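Local coordinates for protein DyP-type peroxidase (Thermobifida cellulosilytica, PDB 4GS1) that probably uses its haem iron to oxidise dyes and related substrates with hydrogen peroxide, at residues B[56-61]-B[67-72]; B[74-79]-B[174-179]; B[79-84]-B[386-391]; B[103-108]-B[158-163]; B[149-154]-B[166-171]. All coordinates share one frame; numbering follows the deposited sequence.

Interaction 1 of 5, residues B[56-61]-B[67-72]; sequences FDLAEP and AAAREG
The apolar part of this contact is carried by L58, the last residue of strand 50-58, whose two methyl groups spread against helix 66-90 at A69 and G72. Its CG lies anti to the carbonyl carbon (chi1 -71°), and the extended second torsion (chi2 -176°) sends CD1 outward to the helix. There L58 CD1 sits 4.0 Å from A69 CB and 3.9 Å from A69 CA, so it touches both the small side chain and the backbone that bears it. The other branch is placed with L58 CD2 4.1 Å from G72 C, where the want of a side chain lets a methyl settle on the main chain itself.

Of the polar groups, A69 O, 3.5 Å from L58 CD1, is in van der Waals contact only. Hydrogen bonds are made elsewhere: G72 N donates to A68 O at 2.8 Å inside the helix, and L58 N to D148 OD2. The neighbouring D57 pairs with R179 in a salt bridge.

Topologically, this is the first strand of a ferredoxin-like domain meeting the helix that follows it after a short loop, and L149 and R63 also pack on L58. With no hydrogen bond joining the two segments, the contact rests on the fit of one leucine to a helix surface of alanine and glycine, so methyl packing and burial, rather than directional bonding, join the end of the strand to the helix.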
# COMPACT_ATOMS: atom_id res chain seq x y z
N PHE B 56 -17.17 8.82 3.29
CA PHE B 56 -17.25 10.17 3.88
C PHE B 56 -18.58 10.37 4.58
O PHE B 56 -19.58 9.79 4.19
CB PHE B 56 -17.21 11.24 2.79
CG PHE B 56 -15.96 11.24 1.93
CD1 PHE B 56 -14.94 12.16 2.17
CD2 PHE B 56 -15.84 10.37 0.85
CE1 PHE B 56 -13.81 12.18 1.35
CE2 PHE B 56 -14.71 10.39 0.04
CZ PHE B 56 -13.70 11.29 0.29
N ASP B 57 -18.59 11.24 5.59
CA ASP B 57 -19.85 11.75 6.12
C ASP B 57 -19.96 13.24 5.81
O ASP B 57 -18.95 13.92 5.68
CB ASP B 57 -19.91 11.57 7.64
CG ASP B 57 -20.04 10.13 8.05
OD1 ASP B 57 -20.68 9.37 7.30
OD2 ASP B 57 -19.50 9.76 9.11
N LEU B 58 -21.20 13.73 5.70
CA LEU B 58 -21.40 15.18 5.70
C LEU B 58 -21.02 15.73 7.07
O LEU B 58 -21.37 15.16 8.10
CB LEU B 58 -22.86 15.54 5.42
CG LEU B 58 -23.36 15.30 4.00
CD1 LEU B 58 -24.80 15.79 3.87
CD2 LEU B 58 -22.46 16.03 3.01
N ALA B 59 -20.29 16.84 7.08
CA ALA B 59 -19.93 17.50 8.34
C ALA B 59 -21.13 18.21 8.95
O ALA B 59 -22.10 18.53 8.26
CB ALA B 59 -18.80 18.48 8.12
N GLU B 60 -21.05 18.46 10.26
CA GLU B 60 -22.05 19.24 10.96
C GLU B 60 -21.72 20.73 10.80
O GLU B 60 -20.60 21.07 10.42
CB GLU B 60 -22.06 18.85 12.45
CG GLU B 60 -22.43 17.40 12.71
CD GLU B 60 -23.90 17.10 12.46
OE1 GLU B 60 -24.67 18.04 12.18
OE2 GLU B 60 -24.28 15.91 12.53
N PRO B 61 -22.68 21.62 11.08
CA PRO B 61 -24.08 21.30 11.41
C PRO B 61 -24.95 21.21 10.17
O PRO B 61 -26.17 21.08 10.29
CB PRO B 61 -24.50 22.47 12.31
CG PRO B 61 -23.64 23.61 11.88
CD PRO B 61 -22.35 23.03 11.35
N ALA B 67 -32.39 20.64 4.70
CA ALA B 67 -32.10 21.53 3.58
C ALA B 67 -30.59 21.73 3.41
O ALA B 67 -30.08 21.71 2.28
CB ALA B 67 -32.80 22.87 3.77
N ALA B 68 -29.88 21.93 4.51
CA ALA B 68 -28.43 22.10 4.47
C ALA B 68 -27.73 20.82 4.01
O ALA B 68 -26.70 20.87 3.34
CB ALA B 68 -27.90 22.53 5.82
N ALA B 69 -28.28 19.67 4.41
CA ALA B 69 -27.70 18.38 4.05
C ALA B 69 -27.85 18.14 2.55
O ALA B 69 -26.95 17.63 1.89
CB ALA B 69 -28.35 17.25 4.86
N ARG B 70 -29.01 18.50 2.01
CA ARG B 70 -29.25 18.39 0.58
C ARG B 70 -28.30 19.30 -0.20
O ARG B 70 -27.74 18.90 -1.21
CB ARG B 70 -30.71 18.72 0.25
CG ARG B 70 -31.07 18.56 -1.21
CD ARG B 70 -32.55 18.85 -1.45
NE ARG B 70 -33.42 17.82 -0.88
CZ ARG B 70 -33.80 16.72 -1.52
NH1 ARG B 70 -33.39 16.49 -2.77
NH2 ARG B 70 -34.59 15.84 -0.92
N GLU B 71 -28.12 20.52 0.30
CA GLU B 71 -27.20 21.47 -0.32
C GLU B 71 -25.76 20.95 -0.23
O GLU B 71 -24.99 21.07 -1.18
CB GLU B 71 -27.31 22.84 0.33
CG GLU B 71 -26.68 23.96 -0.49
CD GLU B 71 -27.31 24.08 -1.86
OE1 GLU B 71 -28.55 23.92 -1.97
OE2 GLU B 71 -26.57 24.33 -2.83
N GLY B 72 -25.41 20.38 0.92
CA GLY B 72 -24.09 19.81 1.11
C GLY B 72 -23.81 18.64 0.18
O GLY B 72 -22.73 18.52 -0.40

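Interaction 2 of 5, residues B[74-79]-B[174-179]; sequences ATALRT and PTTTVR
At T176 a first torsion of 56° sets OG1 between the backbone N and the carbonyl carbon and leaves CG2 anti to that carbon, so that the methyl faces A76 of helix 66-90. T175, just before it, is turned to chi1 119°, away from any staggered position. Together the two threonines seat the start of the last strand of the ferredoxin-like sheet, 176-185, against the helix that lies over one face of it.

The main touch is methyl to methyl: T176 CG2 lies 3.7 Å from A76 CB. Nearer the edge, T75 CG2 and T175 CG2 approach to 4.2 Å, a looser meeting that continues the apolar seam towards the loop. L149 of strand 149-155 adds to it, packing on both A76 and T176.

The hydroxyls look elsewhere. T176 OG1 is hydrogen-bonded to T172 OG1, at the end of helix 158-172, and T75 OG1 to E71 O one turn back in its own helix. T175 OG1 is the exception: this contact buries it, and no partner for it is present in the model. Farther along the strand, V178 packs on W328 of the second subunit, so the same strand also serves the dimer.

Inside the helix, T79 shows how a threonine can fold its hydroxyl back onto the main chain. T75 O takes T79 N at 3.0 Å and T79 OG1 at 2.7 Å, the two donors arriving from opposite faces of the carbonyl plane, with OG1 tilted 29° from that plane.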
# COMPACT_ATOMS: atom_id res chain seq x y z
N ALA B 74 -25.27 18.09 -2.73
CA ALA B 74 -25.12 18.66 -4.07
C ALA B 74 -23.71 19.17 -4.30
O ALA B 74 -23.11 18.90 -5.33
CB ALA B 74 -26.13 19.78 -4.27
N THR B 75 -23.19 19.93 -3.33
CA THR B 75 -21.85 20.49 -3.42
C THR B 75 -20.78 19.42 -3.58
O THR B 75 -19.93 19.50 -4.46
CB THR B 75 -21.52 21.32 -2.16
OG1 THR B 75 -22.36 22.48 -2.11
CG2 THR B 75 -20.07 21.76 -2.18
N ALA B 76 -20.84 18.40 -2.73
CA ALA B 76 -19.83 17.35 -2.75
C ALA B 76 -19.90 16.54 -4.05
O ALA B 76 -18.88 16.32 -4.71
CB ALA B 76 -19.98 16.43 -1.55
N LEU B 77 -21.09 16.09 -4.39
CA LEU B 77 -21.26 15.24 -5.57
C LEU B 77 -20.87 15.95 -6.87
O LEU B 77 -20.21 15.36 -7.73
CB LEU B 77 -22.70 14.70 -5.65
CG LEU B 77 -23.10 13.70 -4.55
CD1 LEU B 77 -24.61 13.53 -4.52
CD2 LEU B 77 -22.45 12.34 -4.76
N ARG B 78 -21.26 17.21 -7.01
CA ARG B 78 -20.89 17.99 -8.20
C ARG B 78 -19.39 18.22 -8.26
O ARG B 78 -18.77 18.08 -9.32
CB ARG B 78 -21.61 19.35 -8.25
CG ARG B 78 -21.31 20.12 -9.54
CD ARG B 78 -21.57 21.63 -9.43
NE ARG B 78 -22.60 21.96 -8.45
CZ ARG B 78 -22.36 22.54 -7.28
NH1 ARG B 78 -21.12 22.88 -6.94
NH2 ARG B 78 -23.36 22.80 -6.45
N THR B 79 -18.79 18.58 -7.13
CA THR B 79 -17.36 18.84 -7.08
C THR B 79 -16.55 17.61 -7.46
O THR B 79 -15.64 17.70 -8.29
CB THR B 79 -16.95 19.36 -5.69
OG1 THR B 79 -17.62 20.61 -5.44
CG2 THR B 79 -15.45 19.58 -5.62
N PRO B 174 -14.45 21.67 3.73
CA PRO B 174 -14.82 20.90 4.91
C PRO B 174 -16.26 20.41 4.88
O PRO B 174 -16.73 19.94 5.91
CB PRO B 174 -14.67 21.94 6.03
CG PRO B 174 -15.13 23.22 5.37
CD PRO B 174 -14.74 23.10 3.90
N THR B 175 -16.96 20.49 3.75
CA THR B 175 -18.34 19.99 3.77
C THR B 175 -18.41 18.46 3.99
O THR B 175 -19.39 17.96 4.52
CB THR B 175 -19.24 20.49 2.61
OG1 THR B 175 -19.69 19.38 1.82
CG2 THR B 175 -18.53 21.50 1.73
N THR B 176 -17.34 17.76 3.60
CA THR B 176 -17.22 16.31 3.84
C THR B 176 -16.09 16.02 4.82
O THR B 176 -15.12 16.79 4.91
CB THR B 176 -16.94 15.52 2.55
OG1 THR B 176 -15.77 16.04 1.91
CG2 THR B 176 -18.11 15.59 1.58
N THR B 177 -16.21 14.91 5.55
CA THR B 177 -15.16 14.43 6.45
C THR B 177 -14.95 12.94 6.18
O THR B 177 -15.92 12.21 6.02
CB THR B 177 -15.57 14.59 7.93
OG1 THR B 177 -15.97 15.94 8.18
CG2 THR B 177 -14.41 14.23 8.83
N VAL B 178 -13.70 12.50 6.13
CA VAL B 178 -13.44 11.07 5.96
C VAL B 178 -13.92 10.27 7.17
O VAL B 178 -13.59 10.59 8.32
CB VAL B 178 -11.94 10.78 5.72
CG1 VAL B 178 -11.69 9.28 5.72
CG2 VAL B 178 -11.50 11.36 4.37
N ARG B 179 -14.72 9.23 6.91
CA ARG B 179 -15.19 8.33 7.97
C ARG B 179 -14.25 7.13 8.13
O ARG B 179 -13.80 6.84 9.24
CB ARG B 179 -16.62 7.85 7.67
CG ARG B 179 -17.24 6.99 8.76
CD ARG B 179 -18.68 6.57 8.40
NE ARG B 179 -19.25 5.71 9.43
CZ ARG B 179 -19.92 6.17 10.49
NH1 ARG B 179 -20.11 7.48 10.65
NH2 ARG B 179 -20.40 5.32 11.39

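Interaction 3 of 5, residues B[79-84]-B[386-391]; sequences TWAEHA and RYPGQD
Y387 begins its contact with A81 at the very root of the side chain: Y387 CB lies 3.5 Å from A81 CB, which projects from helix 66-90. From there chi1 of 62° places CG between the backbone N and the carbonyl carbon, and the ring leaves A81 to run back along the helix. On its two flanks CD1 packs on R78 and CD2 on L77, while OH, at the tip, reaches the methyl of A74. The tyrosine thus follows two helical turns from A81 down to A74. One face of its ring is covered by Q390, whose CB stands 3.5 Å above the plane, over the centre.

P388 adds a second touch on the same alanine, with P388 CD 4.0 Å from A81 CB. No hydrogen bond crosses between the segments; the polar work is done within 386-391. Y387 N donates to Q390 OE1 at 3.0 Å, 158° at the hydrogen and in the carbonyl plane, which pins the amide beside the backbone. R386 lays its guanidinium under Q390 CD and forms a salt bridge to D391, R386 NH2 to D391 OD1 being 3.1 Å, though its hydrogen bonds are weak.

Q390 N closes back on Y387 O, making Y387-P388-G389-Q390 a type II beta turn with glycine in its third place. G389 is also the N-cap of helix 390-393: a Pro-Gly turn that starts the C-terminal helix and docks on the N-terminal domain.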
# COMPACT_ATOMS: atom_id res chain seq x y z
N THR B 79 -18.79 18.58 -7.13
CA THR B 79 -17.36 18.84 -7.08
C THR B 79 -16.55 17.61 -7.46
O THR B 79 -15.64 17.70 -8.29
CB THR B 79 -16.95 19.36 -5.69
OG1 THR B 79 -17.62 20.61 -5.44
CG2 THR B 79 -15.45 19.58 -5.62
N TRP B 80 -16.88 16.46 -6.87
CA TRP B 80 -16.17 15.23 -7.22
C TRP B 80 -16.37 14.88 -8.69
O TRP B 80 -15.45 14.41 -9.35
CB TRP B 80 -16.63 14.06 -6.34
CG TRP B 80 -16.15 14.11 -4.91
CD1 TRP B 80 -14.98 14.65 -4.44
CD2 TRP B 80 -16.82 13.56 -3.77
NE1 TRP B 80 -14.90 14.48 -3.07
CE2 TRP B 80 -16.02 13.81 -2.64
CE3 TRP B 80 -18.03 12.87 -3.60
CZ2 TRP B 80 -16.39 13.39 -1.35
CZ3 TRP B 80 -18.40 12.47 -2.33
CH2 TRP B 80 -17.58 12.74 -1.22
N ALA B 81 -17.57 15.10 -9.21
CA ALA B 81 -17.83 14.80 -10.62
C ALA B 81 -17.00 15.69 -11.54
O ALA B 81 -16.47 15.23 -12.55
CB ALA B 81 -19.31 14.93 -10.94
N GLU B 82 -16.88 16.97 -11.18
CA GLU B 82 -16.06 17.90 -11.95
C GLU B 82 -14.59 17.48 -11.97
O GLU B 82 -13.93 17.51 -13.01
CB GLU B 82 -16.20 19.33 -11.42
CG GLU B 82 -17.57 19.93 -11.69
CD GLU B 82 -17.79 21.24 -10.96
OE1 GLU B 82 -17.00 21.56 -10.05
OE2 GLU B 82 -18.78 21.94 -11.29
N HIS B 83 -14.07 17.12 -10.80
CA HIS B 83 -12.68 16.68 -10.72
C HIS B 83 -12.47 15.34 -11.41
O HIS B 83 -11.43 15.12 -12.03
CB HIS B 83 -12.22 16.62 -9.26
CG HIS B 83 -11.99 17.97 -8.65
ND1 HIS B 83 -10.75 18.38 -8.20
CD2 HIS B 83 -12.83 19.01 -8.43
CE1 HIS B 83 -10.85 19.61 -7.72
NE2 HIS B 83 -12.10 20.01 -7.85
N ALA B 84 -13.45 14.44 -11.31
CA ALA B 84 -13.32 13.14 -11.95
C ALA B 84 -13.21 13.32 -13.46
O ALA B 84 -12.43 12.64 -14.12
CB ALA B 84 -14.51 12.26 -11.62
N ARG B 386 -24.65 15.81 -16.39
CA ARG B 386 -25.12 15.74 -15.02
C ARG B 386 -24.12 14.99 -14.14
O ARG B 386 -23.29 14.24 -14.66
CB ARG B 386 -26.49 15.05 -14.96
CG ARG B 386 -27.53 15.68 -15.87
CD ARG B 386 -28.85 14.93 -15.83
NE ARG B 386 -29.52 15.05 -14.54
CZ ARG B 386 -30.12 16.16 -14.11
NH1 ARG B 386 -30.12 17.25 -14.86
NH2 ARG B 386 -30.72 16.18 -12.92
N TYR B 387 -24.19 15.21 -12.83
CA TYR B 387 -23.34 14.49 -11.88
C TYR B 387 -24.11 13.33 -11.24
O TYR B 387 -25.34 13.38 -11.17
CB TYR B 387 -22.76 15.45 -10.83
CG TYR B 387 -23.76 16.16 -9.95
CD1 TYR B 387 -24.16 17.48 -10.21
CD2 TYR B 387 -24.29 15.55 -8.82
CE1 TYR B 387 -25.06 18.13 -9.39
CE2 TYR B 387 -25.19 16.19 -8.00
CZ TYR B 387 -25.57 17.48 -8.28
OH TYR B 387 -26.47 18.10 -7.44
N PRO B 388 -23.39 12.28 -10.80
CA PRO B 388 -24.09 11.14 -10.18
C PRO B 388 -24.86 11.58 -8.95
O PRO B 388 -24.28 12.20 -8.05
CB PRO B 388 -22.95 10.20 -9.79
CG PRO B 388 -21.88 10.49 -10.79
CD PRO B 388 -21.97 11.99 -11.02
N GLY B 389 -26.16 11.28 -8.91
CA GLY B 389 -26.99 11.66 -7.78
C GLY B 389 -27.72 12.99 -7.99
O GLY B 389 -28.47 13.43 -7.12
N GLN B 390 -27.50 13.63 -9.13
CA GLN B 390 -28.16 14.91 -9.39
C GLN B 390 -29.68 14.75 -9.45
O GLN B 390 -30.43 15.63 -9.00
CB GLN B 390 -27.61 15.58 -10.66
CG GLN B 390 -28.13 17.01 -10.90
CD GLN B 390 -27.35 17.76 -11.97
OE1 GLN B 390 -26.39 17.25 -12.55
NE2 GLN B 390 -27.76 19.00 -12.24
N ASP B 391 -30.14 13.62 -9.98
CA ASP B 391 -31.57 13.30 -10.00
C ASP B 391 -32.14 13.20 -8.59
O ASP B 391 -33.29 13.56 -8.34
CB ASP B 391 -31.83 11.98 -10.75
CG ASP B 391 -31.57 12.08 -12.23
OD1 ASP B 391 -31.54 13.22 -12.76
OD2 ASP B 391 -31.41 11.02 -12.89

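Interaction 4 of 5, residues B[103-108]-B[158-163]; sequences ASLMVT and PMVLAA
A103 opens the contact by setting its methyl 4.2 Å from V160 CG2, near the start of helix 158-172. Its backbone, like that of S104, adopts left-handed helical angles, and these two residues bend the chain on its way into strand 106-111. S104 turns its hydroxyl to M28 O and takes no part in the valine's packing. L105 returns to it: L105 CD2 is 4.2 Å from V160 CG1.

V160 is therefore held between two alternate residues of the incoming chain, one on each branch. Its chi1 of 173° puts CG1 anti to the backbone N, and CG2 anti to the carbonyl carbon, so the two methyls diverge, CG2 to A103 and CG1 to L105. L105 also meets V153 and A155 of the adjacent strand and L87 of helix 66-90, which makes it part of the layer between helices and sheet.

From M106 onward the chain is true strand, paired with 149-155, and it moves off from the helix; V107 N is bonded to H88 NE2. At the helix start, D157 OD2 accepts from both M159 N and V160 N. Beyond it, P158 and A162 pack on F185 of the second subunit.

The chemistry is purely aliphatic, with ordinary van der Waals spacing and no hydrogen bond between the segments. S104 OG and the first helix N-H groups find their partners outside the contact, so between the two segments it is aliphatic burial that joins the approach to strand 106-111 to helix 158-172.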
# COMPACT_ATOMS: atom_id res chain seq x y z
N ALA B 103 -2.09 5.63 -16.41
CA ALA B 103 -2.25 4.51 -15.47
C ALA B 103 -3.70 4.14 -15.16
O ALA B 103 -4.02 3.74 -14.03
CB ALA B 103 -1.49 4.79 -14.17
N SER B 104 -4.57 4.25 -16.17
CA SER B 104 -5.96 3.77 -16.05
C SER B 104 -6.72 4.39 -14.89
O SER B 104 -7.58 3.74 -14.28
CB SER B 104 -5.99 2.24 -15.91
OG SER B 104 -5.50 1.61 -17.09
N LEU B 105 -6.42 5.65 -14.58
CA LEU B 105 -7.03 6.33 -13.43
C LEU B 105 -8.54 6.42 -13.59
O LEU B 105 -9.03 6.88 -14.61
CB LEU B 105 -6.43 7.72 -13.25
CG LEU B 105 -7.04 8.60 -12.16
CD1 LEU B 105 -6.90 7.91 -10.80
CD2 LEU B 105 -6.34 9.96 -12.14
N MET B 106 -9.27 5.97 -12.57
CA MET B 106 -10.72 5.96 -12.63
C MET B 106 -11.33 6.31 -11.28
O MET B 106 -10.80 5.92 -10.23
CB MET B 106 -11.24 4.60 -13.11
CG MET B 106 -10.63 3.40 -12.37
SD MET B 106 -11.29 1.80 -12.95
CE MET B 106 -10.66 1.73 -14.62
N VAL B 107 -12.45 7.04 -11.31
CA VAL B 107 -13.14 7.52 -10.11
C VAL B 107 -14.61 7.09 -10.14
O VAL B 107 -15.31 7.32 -11.13
CB VAL B 107 -13.07 9.07 -10.00
CG1 VAL B 107 -13.74 9.54 -8.72
CG2 VAL B 107 -11.62 9.54 -10.04
N THR B 108 -15.06 6.45 -9.05
CA THR B 108 -16.45 6.03 -8.87
C THR B 108 -17.07 6.80 -7.71
O THR B 108 -16.44 6.94 -6.66
CB THR B 108 -16.53 4.54 -8.50
OG1 THR B 108 -15.60 3.79 -9.30
CG2 THR B 108 -17.95 4.00 -8.71
N PRO B 158 0.66 3.57 -7.83
CA PRO B 158 0.28 4.06 -6.51
C PRO B 158 0.51 5.57 -6.32
O PRO B 158 -0.16 6.17 -5.48
CB PRO B 158 1.20 3.26 -5.56
CG PRO B 158 2.43 2.99 -6.40
CD PRO B 158 1.86 2.70 -7.78
N MET B 159 1.43 6.16 -7.06
CA MET B 159 1.66 7.61 -6.96
C MET B 159 0.58 8.39 -7.71
O MET B 159 0.08 9.41 -7.22
CB MET B 159 3.06 7.96 -7.45
CG MET B 159 3.44 9.40 -7.23
SD MET B 159 3.42 9.81 -5.48
CE MET B 159 4.85 10.89 -5.44
N VAL B 160 0.20 7.90 -8.89
CA VAL B 160 -0.94 8.48 -9.59
C VAL B 160 -2.17 8.41 -8.69
O VAL B 160 -2.90 9.39 -8.52
CB VAL B 160 -1.21 7.76 -10.92
CG1 VAL B 160 -2.52 8.25 -11.56
CG2 VAL B 160 -0.03 7.96 -11.86
N LEU B 161 -2.38 7.25 -8.07
CA LEU B 161 -3.52 7.06 -7.17
C LEU B 161 -3.50 8.02 -5.98
O LEU B 161 -4.50 8.66 -5.70
CB LEU B 161 -3.59 5.61 -6.68
CG LEU B 161 -4.68 5.30 -5.65
CD1 LEU B 161 -6.04 5.61 -6.21
CD2 LEU B 161 -4.58 3.82 -5.23
N ALA B 162 -2.36 8.12 -5.28
CA ALA B 162 -2.30 8.97 -4.09
C ALA B 162 -2.54 10.44 -4.43
O ALA B 162 -3.18 11.17 -3.67
CB ALA B 162 -0.96 8.80 -3.37
N ALA B 163 -2.06 10.87 -5.59
CA ALA B 163 -2.25 12.26 -6.01
C ALA B 163 -3.72 12.53 -6.29
O ALA B 163 -4.24 13.58 -5.90
CB ALA B 163 -1.39 12.57 -7.24

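Interaction 5 of 5, residues B[149-154]-B[166-171]; sequences LMLQVG and DELVAA
L168, the residue that meets both L151 and V153, has a carbonyl oxygen approached by two donors: W80 NE1 of helix 66-90 hydrogen-bonds to it, and A171 N makes a weak bond to L168 O at 3.3 Å. The indole thereby ties together the two helices that lie on one face of the ferredoxin-like sheet, while the leucine side chain points down to strand 149-155, one of the sheet's two central strands.

The side-chain work is divided between the root and the tip of that leucine. L151, with CG anti to its carbonyl carbon (chi1 -71°) and an extended second torsion (chi2 177°), lifts CD1 to 3.7 Å from L168 CB, the two side chains crossing obliquely. V153, two residues on and on the same side of the strand, reaches toward L168 tip to tip. Strand alternation thus presents L151 and V153 to the helix, and L168 spans the step between them. L151 also packs on W80, and V153 on L161, A164 and V165, so each belongs to a wider apolar layer.

The polar side chains of the helix have other partners. E167 forms a salt bridge to R86 through OE2, which also accepts from H83 ND1, while its OE1 takes E93 N. D166 makes a salt bridge to R334 of the second subunit, and V169 packs on W328 of that chain, so the face turned to the second subunit combines a salt bridge with apolar packing. At the leucine's far end, V153 CG2 stands 3.9 Å from L168 CD1.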
# COMPACT_ATOMS: atom_id res chain seq x y z
N LEU B 149 -21.38 9.01 1.94
CA LEU B 149 -20.86 9.14 0.58
C LEU B 149 -19.63 8.27 0.40
O LEU B 149 -18.95 7.93 1.38
CB LEU B 149 -20.49 10.59 0.29
CG LEU B 149 -21.63 11.60 0.29
CD1 LEU B 149 -21.11 13.03 0.49
CD2 LEU B 149 -22.41 11.49 -1.02
N MET B 150 -19.31 7.94 -0.85
CA MET B 150 -18.19 7.06 -1.16
C MET B 150 -17.43 7.51 -2.41
O MET B 150 -18.04 7.94 -3.40
CB MET B 150 -18.71 5.63 -1.34
CG MET B 150 -17.66 4.58 -1.56
SD MET B 150 -17.19 4.38 -3.29
CE MET B 150 -18.78 4.24 -4.09
N LEU B 151 -16.10 7.43 -2.36
CA LEU B 151 -15.29 7.49 -3.58
C LEU B 151 -14.51 6.17 -3.69
O LEU B 151 -13.94 5.69 -2.70
CB LEU B 151 -14.31 8.66 -3.57
CG LEU B 151 -14.88 10.07 -3.72
CD1 LEU B 151 -13.76 11.10 -3.62
CD2 LEU B 151 -15.61 10.19 -5.06
N GLN B 152 -14.52 5.56 -4.87
CA GLN B 152 -13.58 4.49 -5.18
C GLN B 152 -12.63 5.09 -6.21
O GLN B 152 -13.06 5.52 -7.27
CB GLN B 152 -14.28 3.26 -5.78
CG GLN B 152 -13.31 2.13 -6.18
CD GLN B 152 -13.97 0.98 -6.91
OE1 GLN B 152 -14.78 1.18 -7.83
NE2 GLN B 152 -13.63 -0.22 -6.52
N VAL B 153 -11.35 5.15 -5.87
CA VAL B 153 -10.36 5.69 -6.79
C VAL B 153 -9.40 4.56 -7.15
O VAL B 153 -8.91 3.86 -6.26
CB VAL B 153 -9.59 6.87 -6.16
CG1 VAL B 153 -8.81 7.63 -7.23
CG2 VAL B 153 -10.54 7.82 -5.43
N GLY B 154 -9.15 4.36 -8.44
CA GLY B 154 -8.29 3.27 -8.85
C GLY B 154 -7.26 3.72 -9.86
O GLY B 154 -7.51 4.63 -10.64
N ASP B 166 -5.71 12.65 -2.86
CA ASP B 166 -5.52 13.87 -2.07
C ASP B 166 -6.27 15.04 -2.70
O ASP B 166 -6.88 15.86 -2.00
CB ASP B 166 -4.02 14.18 -1.91
CG ASP B 166 -3.31 13.19 -0.99
OD1 ASP B 166 -3.98 12.56 -0.15
OD2 ASP B 166 -2.07 13.04 -1.10
N GLU B 167 -6.26 15.09 -4.03
CA GLU B 167 -7.00 16.12 -4.75
C GLU B 167 -8.51 16.03 -4.48
O GLU B 167 -9.15 17.04 -4.16
CB GLU B 167 -6.71 16.04 -6.25
CG GLU B 167 -7.55 16.98 -7.10
CD GLU B 167 -7.22 16.89 -8.58
OE1 GLU B 167 -6.05 16.62 -8.93
OE2 GLU B 167 -8.14 17.10 -9.40
N LEU B 168 -9.09 14.84 -4.60
CA LEU B 168 -10.53 14.67 -4.42
C LEU B 168 -10.99 14.95 -2.99
O LEU B 168 -12.03 15.60 -2.78
CB LEU B 168 -10.97 13.27 -4.86
CG LEU B 168 -10.96 13.03 -6.38
CD1 LEU B 168 -10.86 11.53 -6.69
CD2 LEU B 168 -12.21 13.62 -7.02
N VAL B 169 -10.23 14.48 -2.01
CA VAL B 169 -10.61 14.67 -0.61
C VAL B 169 -10.53 16.15 -0.22
O VAL B 169 -11.42 16.68 0.43
CB VAL B 169 -9.74 13.82 0.33
CG1 VAL B 169 -10.03 14.16 1.79
CG2 VAL B 169 -10.01 12.34 0.07
N ALA B 170 -9.46 16.81 -0.65
CA ALA B 170 -9.27 18.21 -0.31
C ALA B 170 -10.30 19.09 -1.00
O ALA B 170 -10.65 20.16 -0.49
CB ALA B 170 -7.86 18.65 -0.67
N ALA B 171 -10.79 18.64 -2.16
CA ALA B 171 -11.72 19.46 -2.95
C ALA B 171 -13.05 19.72 -2.25
O ALA B 171 -13.67 20.76 -2.47
CB ALA B 171 -11.95 18.83 -4.33

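In the fold
All five contacts join segments without a hydrogen bond between them, and all serve the N-terminal ferredoxin-like domain; none includes a residue of the haem pocket. Interactions 1, 2 and 3 use successive parts of helix 66-90, set against the first strand, the last strand and the C-terminal tail. Interactions 4 and 5 share helix 158-172 and neighbouring strands, about 10 Å apart between centres, and interactions 2, 4 and 5 reach the second subunit. Interactions 1, 3, 4 and 5 are buried, whereas interaction 2 is only partly so and has threonines where 4 and 5 have branched aliphatics. Interaction 3 spans the longest sequence separation, about 300 residues, and its side-chain polar bonds lie within 386-391.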